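Local coordinates for oligopeptide ABC transporter, periplasmic oligopeptide-binding protein, putative (Thermotoga maritima MSB8, PDB 5IPW), which probably binds oligopeptides in the periplasm and delivers them to a membrane ABC transporter for uptake, at residues A[175-180]-A[561-566]; A[428-433]-A[460-465]; A[527-532]-A[554-559]. All coordinates share one frame; numbering follows the deposited sequence.

Interaction 1: residues A[175-180]-A[561-566]; sequences YGLFLL and QIASTP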
loop_
_atom_site.group_PDB
_atom_site.type_symbol
_atom_site.label_atom_id
_atom_site.label_comp_id
_atom_site.label_asym_id
_atom_site.label_seq_id
_atom_site.Cartn_x
_atom_site.Cartn_y
_atom_site.Cartn_z
ATOM N N TYR A 175 13.040 11.199 -13.274
ATOM C CA TYR A 175 12.500 10.587 -12.067
ATOM C C TYR A 175 11.101 10.030 -12.330
ATOM O O TYR A 175 10.094 10.613 -11.927
ATOM C CB TYR A 175 12.481 11.617 -10.936
ATOM C CG TYR A 175 12.051 11.082 -9.591
ATOM C CD1 TYR A 175 12.462 9.827 -9.145
ATOM C CD2 TYR A 175 11.254 11.849 -8.747
ATOM C CE1 TYR A 175 12.076 9.347 -7.904
ATOM C CE2 TYR A 175 10.861 11.378 -7.506
ATOM C CZ TYR A 175 11.272 10.129 -7.088
ATOM O OH TYR A 175 10.884 9.669 -5.854
ATOM N N GLY A 176 11.058 8.894 -13.020
ATOM C CA GLY A 176 9.799 8.254 -13.405
ATOM C C GLY A 176 8.973 7.755 -12.237
ATOM O O GLY A 176 7.754 7.672 -12.331
ATOM N N LEU A 177 9.637 7.435 -11.130
ATOM C CA LEU A 177 8.966 6.921 -9.939
ATOM C C LEU A 177 7.983 7.902 -9.321
ATOM O O LEU A 177 7.113 7.499 -8.557
ATOM C CB LEU A 177 9.995 6.527 -8.874
ATOM C CG LEU A 177 10.910 5.339 -9.186
ATOM C CD1 LEU A 177 11.837 5.068 -8.002
ATOM C CD2 LEU A 177 10.108 4.091 -9.552
ATOM N N PHE A 178 8.129 9.185 -9.633
ATOM C CA PHE A 178 7.289 10.214 -9.033
ATOM C C PHE A 178 5.804 9.963 -9.248
ATOM O O PHE A 178 4.999 10.241 -8.362
ATOM C CB PHE A 178 7.651 11.588 -9.584
ATOM C CG PHE A 178 6.801 12.696 -9.033
ATOM C CD1 PHE A 178 6.845 13.008 -7.683
ATOM C CD2 PHE A 178 5.946 13.418 -9.862
ATOM C CE1 PHE A 178 6.062 14.023 -7.167
ATOM C CE2 PHE A 178 5.163 14.435 -9.353
ATOM C CZ PHE A 178 5.222 14.740 -8.003
ATOM N N LEU A 179 5.437 9.444 -10.414
ATOM C CA LEU A 179 4.036 9.144 -10.693
ATOM C C LEU A 179 3.429 8.203 -9.660
ATOM O O LEU A 179 2.241 8.297 -9.373
ATOM C CB LEU A 179 3.865 8.540 -12.087
ATOM C CG LEU A 179 3.996 9.495 -13.271
ATOM C CD1 LEU A 179 3.779 8.712 -14.556
ATOM C CD2 LEU A 179 3.021 10.662 -13.193
ATOM N N LEU A 180 4.237 7.303 -9.113
ATOM C CA LEU A 180 3.773 6.376 -8.078
ATOM C C LEU A 180 3.697 7.008 -6.688
ATOM O O LEU A 180 3.134 6.420 -5.771
ATOM C CB LEU A 180 4.663 5.134 -8.034
ATOM C CG LEU A 180 4.366 4.073 -9.096
ATOM C CD1 LEU A 180 4.307 4.631 -10.514
ATOM C CD2 LEU A 180 5.419 2.987 -8.989
ATOM N N GLN A 561 15.913 0.807 -14.965
ATOM C CA GLN A 561 15.111 1.192 -16.118
ATOM C C GLN A 561 13.750 1.666 -15.644
ATOM O O GLN A 561 13.305 2.754 -16.010
ATOM C CB GLN A 561 14.939 0.027 -17.093
ATOM C CG GLN A 561 16.116 -0.168 -18.032
ATOM C CD GLN A 561 15.832 -1.214 -19.091
ATOM O OE1 GLN A 561 15.951 -2.416 -18.839
ATOM N NE2 GLN A 561 15.451 -0.762 -20.286
ATOM N N ILE A 562 13.103 0.849 -14.820
ATOM C CA ILE A 562 11.780 1.177 -14.304
ATOM C C ILE A 562 11.800 2.525 -13.586
ATOM O O ILE A 562 10.874 3.322 -13.722
ATOM C CB ILE A 562 11.254 0.084 -13.353
ATOM C CG1 ILE A 562 10.950 -1.197 -14.140
ATOM C CG2 ILE A 562 9.993 0.560 -12.643
ATOM C CD1 ILE A 562 10.604 -2.395 -13.281
ATOM N N ALA A 563 12.871 2.776 -12.838
ATOM C CA ALA A 563 13.029 4.019 -12.084
ATOM C C ALA A 563 13.092 5.263 -12.961
ATOM O O ALA A 563 12.732 6.353 -12.516
ATOM C CB ALA A 563 14.277 3.944 -11.216
ATOM N N SER A 564 13.563 5.101 -14.194
ATOM C CA SER A 564 13.789 6.226 -15.101
ATOM C C SER A 564 12.667 6.457 -16.122
ATOM O O SER A 564 12.544 7.562 -16.660
ATOM C CB SER A 564 15.104 6.013 -15.845
ATOM O OG SER A 564 15.118 4.738 -16.455
ATOM N N THR A 565 11.864 5.429 -16.392
ATOM C CA THR A 565 10.800 5.531 -17.398
ATOM C C THR A 565 9.424 5.821 -16.748
ATOM O O THR A 565 9.058 5.179 -15.767
ATOM C CB THR A 565 10.763 4.279 -18.318
ATOM O OG1 THR A 565 9.823 4.486 -19.379
ATOM C CG2 THR A 565 10.399 3.001 -17.556
ATOM N N PRO A 566 8.671 6.810 -17.283
ATOM C CA PRO A 566 7.376 7.212 -16.704
ATOM C C PRO A 566 6.119 6.475 -17.210
ATOM O O PRO A 566 5.217 6.203 -16.414
ATOM C CB PRO A 566 7.285 8.687 -17.085
ATOM C CG PRO A 566 8.003 8.772 -18.388
ATOM C CD PRO A 566 9.103 7.746 -18.341
#
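I562, the first residue of 561-566 to meet the loop 175-180, does so through its backbone: its O lies 4.3 Å from L177 CD2, while the end of its own side chain leads away from the loop. A563 follows and makes both a polar and an apolar contact. Its carbonyl O receives a weak, bent hydrogen bond from G176 N (3.1 Å, 126° at the hydrogen), and its CB meets L177 CG at 4.2 Å. The small methyl of alanine suits a place where a leucine lies close against the backbone, L177 CG being 3.8 Å from A563 CA. L177 has CG anti to its own carbonyl carbon (chi1 -67°), which sets the branch point beside A563. Beyond the helix end, T565 O approaches G176 CA, on the side where any other residue would carry CB, which is consistent with a glycine here. P566 CA then lies 4.2 Å from G176 CA, and P566 CB touches L179 CD1 at 4.3 Å. The contact thus joins the C-terminal end of helix 550-564 to the loop after strand 166-171; I562 and T565 rest on helix 568-584, while L179 and P566 reach strand 94-105.

Interaction 2: residues A[428-433]-A[460-465]; sequences HEYRLL and YWKQIG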
loop_
_atom_site.group_PDB
_atom_site.type_symbol
_atom_site.label_atom_id
_atom_site.label_comp_id
_atom_site.label_asym_id
_atom_site.label_seq_id
_atom_site.Cartn_x
_atom_site.Cartn_y
_atom_site.Cartn_z
ATOM N N HIS A 428 18.223 -45.408 3.428
ATOM C CA HIS A 428 17.247 -44.675 2.610
ATOM C C HIS A 428 16.357 -43.743 3.454
ATOM O O HIS A 428 15.140 -43.671 3.253
ATOM C CB HIS A 428 16.399 -45.657 1.790
ATOM C CG HIS A 428 15.696 -45.028 0.623
ATOM N ND1 HIS A 428 14.479 -44.391 0.741
ATOM C CD2 HIS A 428 16.038 -44.946 -0.685
ATOM C CE1 HIS A 428 14.104 -43.940 -0.443
ATOM N NE2 HIS A 428 15.032 -44.264 -1.325
ATOM N N GLU A 429 16.985 -43.033 4.392
ATOM C CA GLU A 429 16.277 -42.155 5.328
ATOM C C GLU A 429 16.437 -40.692 4.916
ATOM O O GLU A 429 15.453 -39.958 4.793
ATOM C CB GLU A 429 16.789 -42.370 6.755
ATOM C CG GLU A 429 16.066 -41.528 7.796
ATOM C CD GLU A 429 16.354 -41.963 9.219
ATOM O OE1 GLU A 429 17.453 -42.503 9.477
ATOM O OE2 GLU A 429 15.478 -41.756 10.084
ATOM N N TYR A 430 17.686 -40.278 4.726
ATOM C CA TYR A 430 18.006 -38.988 4.121
ATOM C C TYR A 430 19.053 -39.233 3.056
ATOM O O TYR A 430 19.664 -40.295 3.021
ATOM C CB TYR A 430 18.543 -38.010 5.165
ATOM C CG TYR A 430 17.564 -37.686 6.273
ATOM C CD1 TYR A 430 16.413 -36.941 6.020
ATOM C CD2 TYR A 430 17.792 -38.113 7.580
ATOM C CE1 TYR A 430 15.515 -36.637 7.035
ATOM C CE2 TYR A 430 16.901 -37.812 8.602
ATOM C CZ TYR A 430 15.765 -37.076 8.324
ATOM O OH TYR A 430 14.886 -36.780 9.339
ATOM N N ARG A 431 19.264 -38.257 2.185
ATOM C CA ARG A 431 20.322 -38.381 1.187
ATOM C C ARG A 431 21.596 -37.667 1.652
ATOM O O ARG A 431 21.685 -37.264 2.819
ATOM C CB ARG A 431 19.843 -37.970 -0.216
ATOM C CG ARG A 431 19.161 -36.628 -0.364
ATOM C CD ARG A 431 18.673 -36.479 -1.801
ATOM N NE ARG A 431 17.419 -37.197 -2.059
ATOM C CZ ARG A 431 17.059 -37.735 -3.229
ATOM N NH1 ARG A 431 17.855 -37.681 -4.298
ATOM N NH2 ARG A 431 15.885 -38.348 -3.333
ATOM N N LEU A 432 22.590 -37.557 0.768
ATOM C CA LEU A 432 23.934 -37.146 1.166
ATOM C C LEU A 432 24.548 -36.136 0.204
ATOM O O LEU A 432 24.260 -36.145 -0.995
ATOM C CB LEU A 432 24.856 -38.369 1.238
ATOM C CG LEU A 432 24.436 -39.568 2.097
ATOM C CD1 LEU A 432 25.355 -40.743 1.808
ATOM C CD2 LEU A 432 24.433 -39.248 3.587
ATOM N N LEU A 433 25.421 -35.287 0.742
ATOM C CA LEU A 433 26.143 -34.301 -0.057
ATOM C C LEU A 433 27.310 -34.994 -0.770
ATOM O O LEU A 433 27.682 -36.105 -0.393
ATOM C CB LEU A 433 26.667 -33.171 0.841
ATOM C CG LEU A 433 25.667 -32.440 1.743
ATOM C CD1 LEU A 433 26.394 -31.482 2.671
ATOM C CD2 LEU A 433 24.630 -31.693 0.921
ATOM N N TYR A 460 7.441 -32.906 5.125
ATOM C CA TYR A 460 7.292 -32.988 3.667
ATOM C C TYR A 460 8.644 -33.149 2.987
ATOM O O TYR A 460 8.753 -33.827 1.964
ATOM C CB TYR A 460 6.553 -31.768 3.090
ATOM C CG TYR A 460 5.243 -31.409 3.772
ATOM C CD1 TYR A 460 4.532 -32.349 4.529
ATOM C CD2 TYR A 460 4.706 -30.132 3.649
ATOM C CE1 TYR A 460 3.343 -32.019 5.154
ATOM C CE2 TYR A 460 3.510 -29.798 4.265
ATOM C CZ TYR A 460 2.837 -30.745 5.015
ATOM O OH TYR A 460 1.657 -30.428 5.636
ATOM N N TRP A 461 9.666 -32.527 3.570
ATOM C CA TRP A 461 11.022 -32.579 3.026
ATOM C C TRP A 461 11.785 -33.855 3.419
ATOM O O TRP A 461 12.698 -34.278 2.706
ATOM C CB TRP A 461 11.804 -31.315 3.419
ATOM C CG TRP A 461 11.433 -30.084 2.611
ATOM C CD1 TRP A 461 10.599 -30.025 1.527
ATOM C CD2 TRP A 461 11.930 -28.752 2.797
ATOM N NE1 TRP A 461 10.533 -28.743 1.044
ATOM C CE2 TRP A 461 11.338 -27.941 1.807
ATOM C CE3 TRP A 461 12.812 -28.165 3.711
ATOM C CZ2 TRP A 461 11.603 -26.577 1.701
ATOM C CZ3 TRP A 461 13.072 -26.805 3.605
ATOM C CH2 TRP A 461 12.468 -26.028 2.610
ATOM N N LYS A 462 11.404 -34.468 4.537
ATOM C CA LYS A 462 11.894 -35.803 4.897
ATOM C C LYS A 462 11.543 -36.833 3.820
ATOM O O LYS A 462 12.346 -37.712 3.507
ATOM C CB LYS A 462 11.302 -36.236 6.239
ATOM C CG LYS A 462 11.863 -37.536 6.803
ATOM C CD LYS A 462 11.109 -37.986 8.049
ATOM C CE LYS A 462 10.957 -36.867 9.070
ATOM N NZ LYS A 462 10.494 -37.372 10.390
ATOM N N GLN A 463 10.351 -36.709 3.245
ATOM C CA GLN A 463 9.911 -37.589 2.159
ATOM C C GLN A 463 10.765 -37.481 0.892
ATOM O O GLN A 463 10.693 -38.353 0.029
ATOM C CB GLN A 463 8.432 -37.335 1.819
ATOM C CG GLN A 463 7.451 -38.309 2.459
ATOM C CD GLN A 463 7.647 -38.473 3.958
ATOM O OE1 GLN A 463 7.383 -37.557 4.735
ATOM N NE2 GLN A 463 8.097 -39.653 4.372
ATOM N N ILE A 464 11.555 -36.417 0.767
ATOM C CA ILE A 464 12.542 -36.333 -0.318
ATOM C C ILE A 464 13.982 -36.492 0.189
ATOM O O ILE A 464 14.946 -36.280 -0.557
ATOM C CB ILE A 464 12.384 -35.051 -1.174
ATOM C CG1 ILE A 464 12.656 -33.781 -0.356
ATOM C CG2 ILE A 464 10.987 -35.000 -1.775
ATOM C CD1 ILE A 464 12.691 -32.510 -1.182
ATOM N N GLY A 465 14.112 -36.890 1.451
ATOM C CA GLY A 465 15.414 -37.143 2.065
ATOM C C GLY A 465 16.188 -35.907 2.492
ATOM O O GLY A 465 17.381 -35.993 2.775
#
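The phenol ring of Y430 has the carbonyl of G465 at its edge, the O near the ring plane and 3.5 Å from CD1; K462 comes to the ring obliquely, its CG 3.8 Å from CE1. The ring also stacks on that of W467, which follows closely after the turn. A tyrosine suits this place, since its flat body can lie against W467 and its far end crosses the methylenes of K462, whose ammonium pairs with E459.

The second flat group, the guanidinium of R431, has I464 O lying obliquely to it, tilted from its plane. NE donates to that oxygen over 3.0 Å, bent to 137° at the hydrogen. CG of R431 stands between backbone N and carbonyl carbon (chi1 52°), the crowded position, and the chain bends at chi3. Its NH1 forms a salt bridge with D418, and W424 adds a cation-pi contact, so the buried charge is probably well compensated.

Straighter is the backbone bond, R431 N to G465 O, at 3.0 Å and 163°.

Both accepting carbonyls lie in the turn that follows helix 448-462, where G465, with its positive phi, is the C-prime residue of a Schellman motif: G465 N returns to K462 O and V466 N to W461 O. The loop before strand 440-445 thus covers a classic glycine-terminated helix end.

Interaction 3: residues A[527-532]-A[554-559]; sequences SYYIDK and RLVDLY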
loop_
_atom_site.group_PDB
_atom_site.type_symbol
_atom_site.label_atom_id
_atom_site.label_comp_id
_atom_site.label_asym_id
_atom_site.label_seq_id
_atom_site.Cartn_x
_atom_site.Cartn_y
_atom_site.Cartn_z
ATOM N N SER A 527 26.167 -3.933 -4.750
ATOM C CA SER A 527 26.533 -2.542 -4.532
ATOM C C SER A 527 27.717 -2.149 -5.425
ATOM O O SER A 527 27.765 -1.036 -5.958
ATOM C CB SER A 527 26.868 -2.335 -3.060
ATOM O OG SER A 527 26.914 -0.967 -2.733
ATOM N N TYR A 528 28.663 -3.076 -5.584
ATOM C CA TYR A 528 29.800 -2.902 -6.495
ATOM C C TYR A 528 29.332 -2.749 -7.953
ATOM O O TYR A 528 29.861 -1.920 -8.699
ATOM C CB TYR A 528 30.792 -4.072 -6.330
ATOM C CG TYR A 528 31.949 -4.094 -7.314
ATOM C CD1 TYR A 528 32.715 -2.952 -7.554
ATOM C CD2 TYR A 528 32.292 -5.266 -7.985
ATOM C CE1 TYR A 528 33.773 -2.970 -8.448
ATOM C CE2 TYR A 528 33.352 -5.295 -8.882
ATOM C CZ TYR A 528 34.089 -4.142 -9.110
ATOM O OH TYR A 528 35.141 -4.150 -9.997
ATOM N N TYR A 529 28.315 -3.521 -8.332
ATOM C CA TYR A 529 27.780 -3.509 -9.693
ATOM C C TYR A 529 27.088 -2.192 -10.021
ATOM O O TYR A 529 27.391 -1.552 -11.024
ATOM C CB TYR A 529 26.792 -4.657 -9.854
ATOM C CG TYR A 529 26.160 -4.770 -11.220
ATOM C CD1 TYR A 529 25.046 -4.011 -11.561
ATOM C CD2 TYR A 529 26.662 -5.660 -12.164
ATOM C CE1 TYR A 529 24.456 -4.125 -12.808
ATOM C CE2 TYR A 529 26.079 -5.784 -13.413
ATOM C CZ TYR A 529 24.975 -5.017 -13.732
ATOM O OH TYR A 529 24.394 -5.138 -14.976
ATOM N N ILE A 530 26.145 -1.804 -9.174
ATOM C CA ILE A 530 25.395 -0.567 -9.370
ATOM C C ILE A 530 26.369 0.597 -9.459
ATOM O O ILE A 530 26.279 1.419 -10.370
ATOM C CB ILE A 530 24.385 -0.324 -8.227
ATOM C CG1 ILE A 530 23.267 -1.369 -8.271
ATOM C CG2 ILE A 530 23.770 1.069 -8.323
ATOM C CD1 ILE A 530 22.496 -1.500 -6.976
ATOM N N ASP A 531 27.303 0.653 -8.513
ATOM C CA ASP A 531 28.306 1.718 -8.487
ATOM C C ASP A 531 29.127 1.784 -9.774
ATOM O O ASP A 531 29.382 2.871 -10.294
ATOM C CB ASP A 531 29.244 1.578 -7.277
ATOM C CG ASP A 531 28.962 2.601 -6.183
ATOM O OD1 ASP A 531 27.896 3.257 -6.207
ATOM O OD2 ASP A 531 29.824 2.756 -5.294
ATOM N N LYS A 532 29.537 0.625 -10.282
ATOM C CA LYS A 532 30.349 0.570 -11.496
ATOM C C LYS A 532 29.541 0.969 -12.729
ATOM O O LYS A 532 29.831 1.981 -13.363
ATOM C CB LYS A 532 30.957 -0.826 -11.687
ATOM C CG LYS A 532 31.889 -0.940 -12.887
ATOM C CD LYS A 532 32.542 -2.308 -12.974
ATOM C CE LYS A 532 33.271 -2.488 -14.296
ATOM N NZ LYS A 532 33.869 -3.845 -14.415
ATOM N N ARG A 554 20.841 -8.730 -13.726
ATOM C CA ARG A 554 19.828 -8.327 -14.696
ATOM C C ARG A 554 18.643 -7.651 -14.008
ATOM O O ARG A 554 18.180 -6.595 -14.450
ATOM C CB ARG A 554 19.364 -9.546 -15.517
ATOM C CG ARG A 554 19.256 -9.303 -17.019
ATOM C CD ARG A 554 20.475 -8.586 -17.594
ATOM N NE ARG A 554 21.734 -9.034 -16.989
ATOM C CZ ARG A 554 22.864 -8.325 -16.960
ATOM N NH1 ARG A 554 22.931 -7.111 -17.500
ATOM N NH2 ARG A 554 23.944 -8.834 -16.378
ATOM N N LEU A 555 18.160 -8.260 -12.924
ATOM C CA LEU A 555 17.085 -7.672 -12.112
ATOM C C LEU A 555 17.406 -6.251 -11.654
ATOM O O LEU A 555 16.507 -5.423 -11.529
ATOM C CB LEU A 555 16.780 -8.538 -10.889
ATOM C CG LEU A 555 15.888 -9.752 -11.124
ATOM C CD1 LEU A 555 15.873 -10.635 -9.889
ATOM C CD2 LEU A 555 14.471 -9.339 -11.491
ATOM N N VAL A 556 18.682 -5.969 -11.403
ATOM C CA VAL A 556 19.100 -4.616 -11.051
ATOM C C VAL A 556 18.845 -3.698 -12.235
ATOM O O VAL A 556 18.217 -2.654 -12.086
ATOM C CB VAL A 556 20.591 -4.547 -10.658
ATOM C CG1 VAL A 556 21.022 -3.111 -10.405
ATOM C CG2 VAL A 556 20.862 -5.398 -9.423
ATOM N N ASP A 557 19.329 -4.101 -13.409
ATOM C CA ASP A 557 19.172 -3.320 -14.640
ATOM C C ASP A 557 17.711 -2.978 -14.907
ATOM O O ASP A 557 17.383 -1.839 -15.258
ATOM C CB ASP A 557 19.741 -4.085 -15.839
ATOM C CG ASP A 557 21.255 -4.149 -15.827
ATOM O OD1 ASP A 557 21.895 -3.095 -15.625
ATOM O OD2 ASP A 557 21.800 -5.255 -16.028
ATOM N N LEU A 558 16.849 -3.977 -14.729
ATOM C CA LEU A 558 15.410 -3.793 -14.864
ATOM C C LEU A 558 14.898 -2.699 -13.935
ATOM O O LEU A 558 14.175 -1.802 -14.374
ATOM C CB LEU A 558 14.664 -5.103 -14.582
ATOM C CG LEU A 558 14.834 -6.248 -15.590
ATOM C CD1 LEU A 558 13.944 -7.420 -15.204
ATOM C CD2 LEU A 558 14.519 -5.803 -17.011
ATOM N N TYR A 559 15.277 -2.764 -12.659
ATOM C CA TYR A 559 14.800 -1.774 -11.698
ATOM C C TYR A 559 15.186 -0.360 -12.098
ATOM O O TYR A 559 14.359 0.548 -12.050
ATOM C CB TYR A 559 15.316 -2.029 -10.282
ATOM C CG TYR A 559 14.847 -0.942 -9.349
ATOM C CD1 TYR A 559 13.536 -0.923 -8.883
ATOM C CD2 TYR A 559 15.688 0.106 -8.992
ATOM C CE1 TYR A 559 13.087 0.092 -8.060
ATOM C CE2 TYR A 559 15.248 1.123 -8.171
ATOM C CZ TYR A 559 13.946 1.112 -7.710
ATOM O OH TYR A 559 13.507 2.122 -6.891
#
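Y529 reaches D557 because its CG is anti to the backbone N (chi1 -180°), which sets CG, and with it the start of the ring, on the side facing helix 550-564; D557 answers with CG anti to its carbonyl carbon, beside its own N. These are two helices packed at an angle: the short segments cross at -47°, and their axes come no closer than 10.9 Å, so side chains rather than backbones bridge the gap.

The polar half of the interface is a single grip. The phenol OH of Y529 donates to D557 OD2 at 2.8 Å, meeting it on the syn side and 21° out of the carboxylate plane. The two side chains cross at about a right angle, with D557 OD1 in the plane of the ring at its edge. The same OD2 also forms a salt bridge with R554, one turn back on its own helix, whose NH1 lies 2.6 Å away. The NH2 of R554 pairs with E550. Aspartate is short enough to be held between an arginine of its own helix and a tyrosine of the next. Tyrosine, long and rigid, spans the distance between the helices, and its ring stacks on that of Y553. A phenylalanine in place of Y529 would probably leave D557 OD2 without its phenol partner, still paired with R554, and cost the two segments the hydrogen bond between them.

The apolar half centres on V556, whose CB points toward helix 523-534. Its CG1 meets Y529 CD1 at 4.3 Å. A compact branched residue suits this spot, where the paired backbones are nearest. V556 CG1 also touches I530 CG1, at 3.6 Å.

In the fold
Interactions 1 and 3 share helix 550-564: interaction 3 takes its middle turns and interaction 1 its C-terminal end. Their centres lie 16 Å apart, and they touch directly where L177 CD1 packs against Y559 OH at 3.6 Å, so one helix connects helix 523-534 with the loop after strand 166-171. Interaction 2 stands apart, its centre 47 Å from that of interaction 1 and 37 Å from that of interaction 3. Along the chain both interactions 2 and 3 fall inside the long loop that interaction 1 closes, one after the other. None of these contacts by itself locates the peptide pocket; they concern how parts of the solute-binding fold are joined.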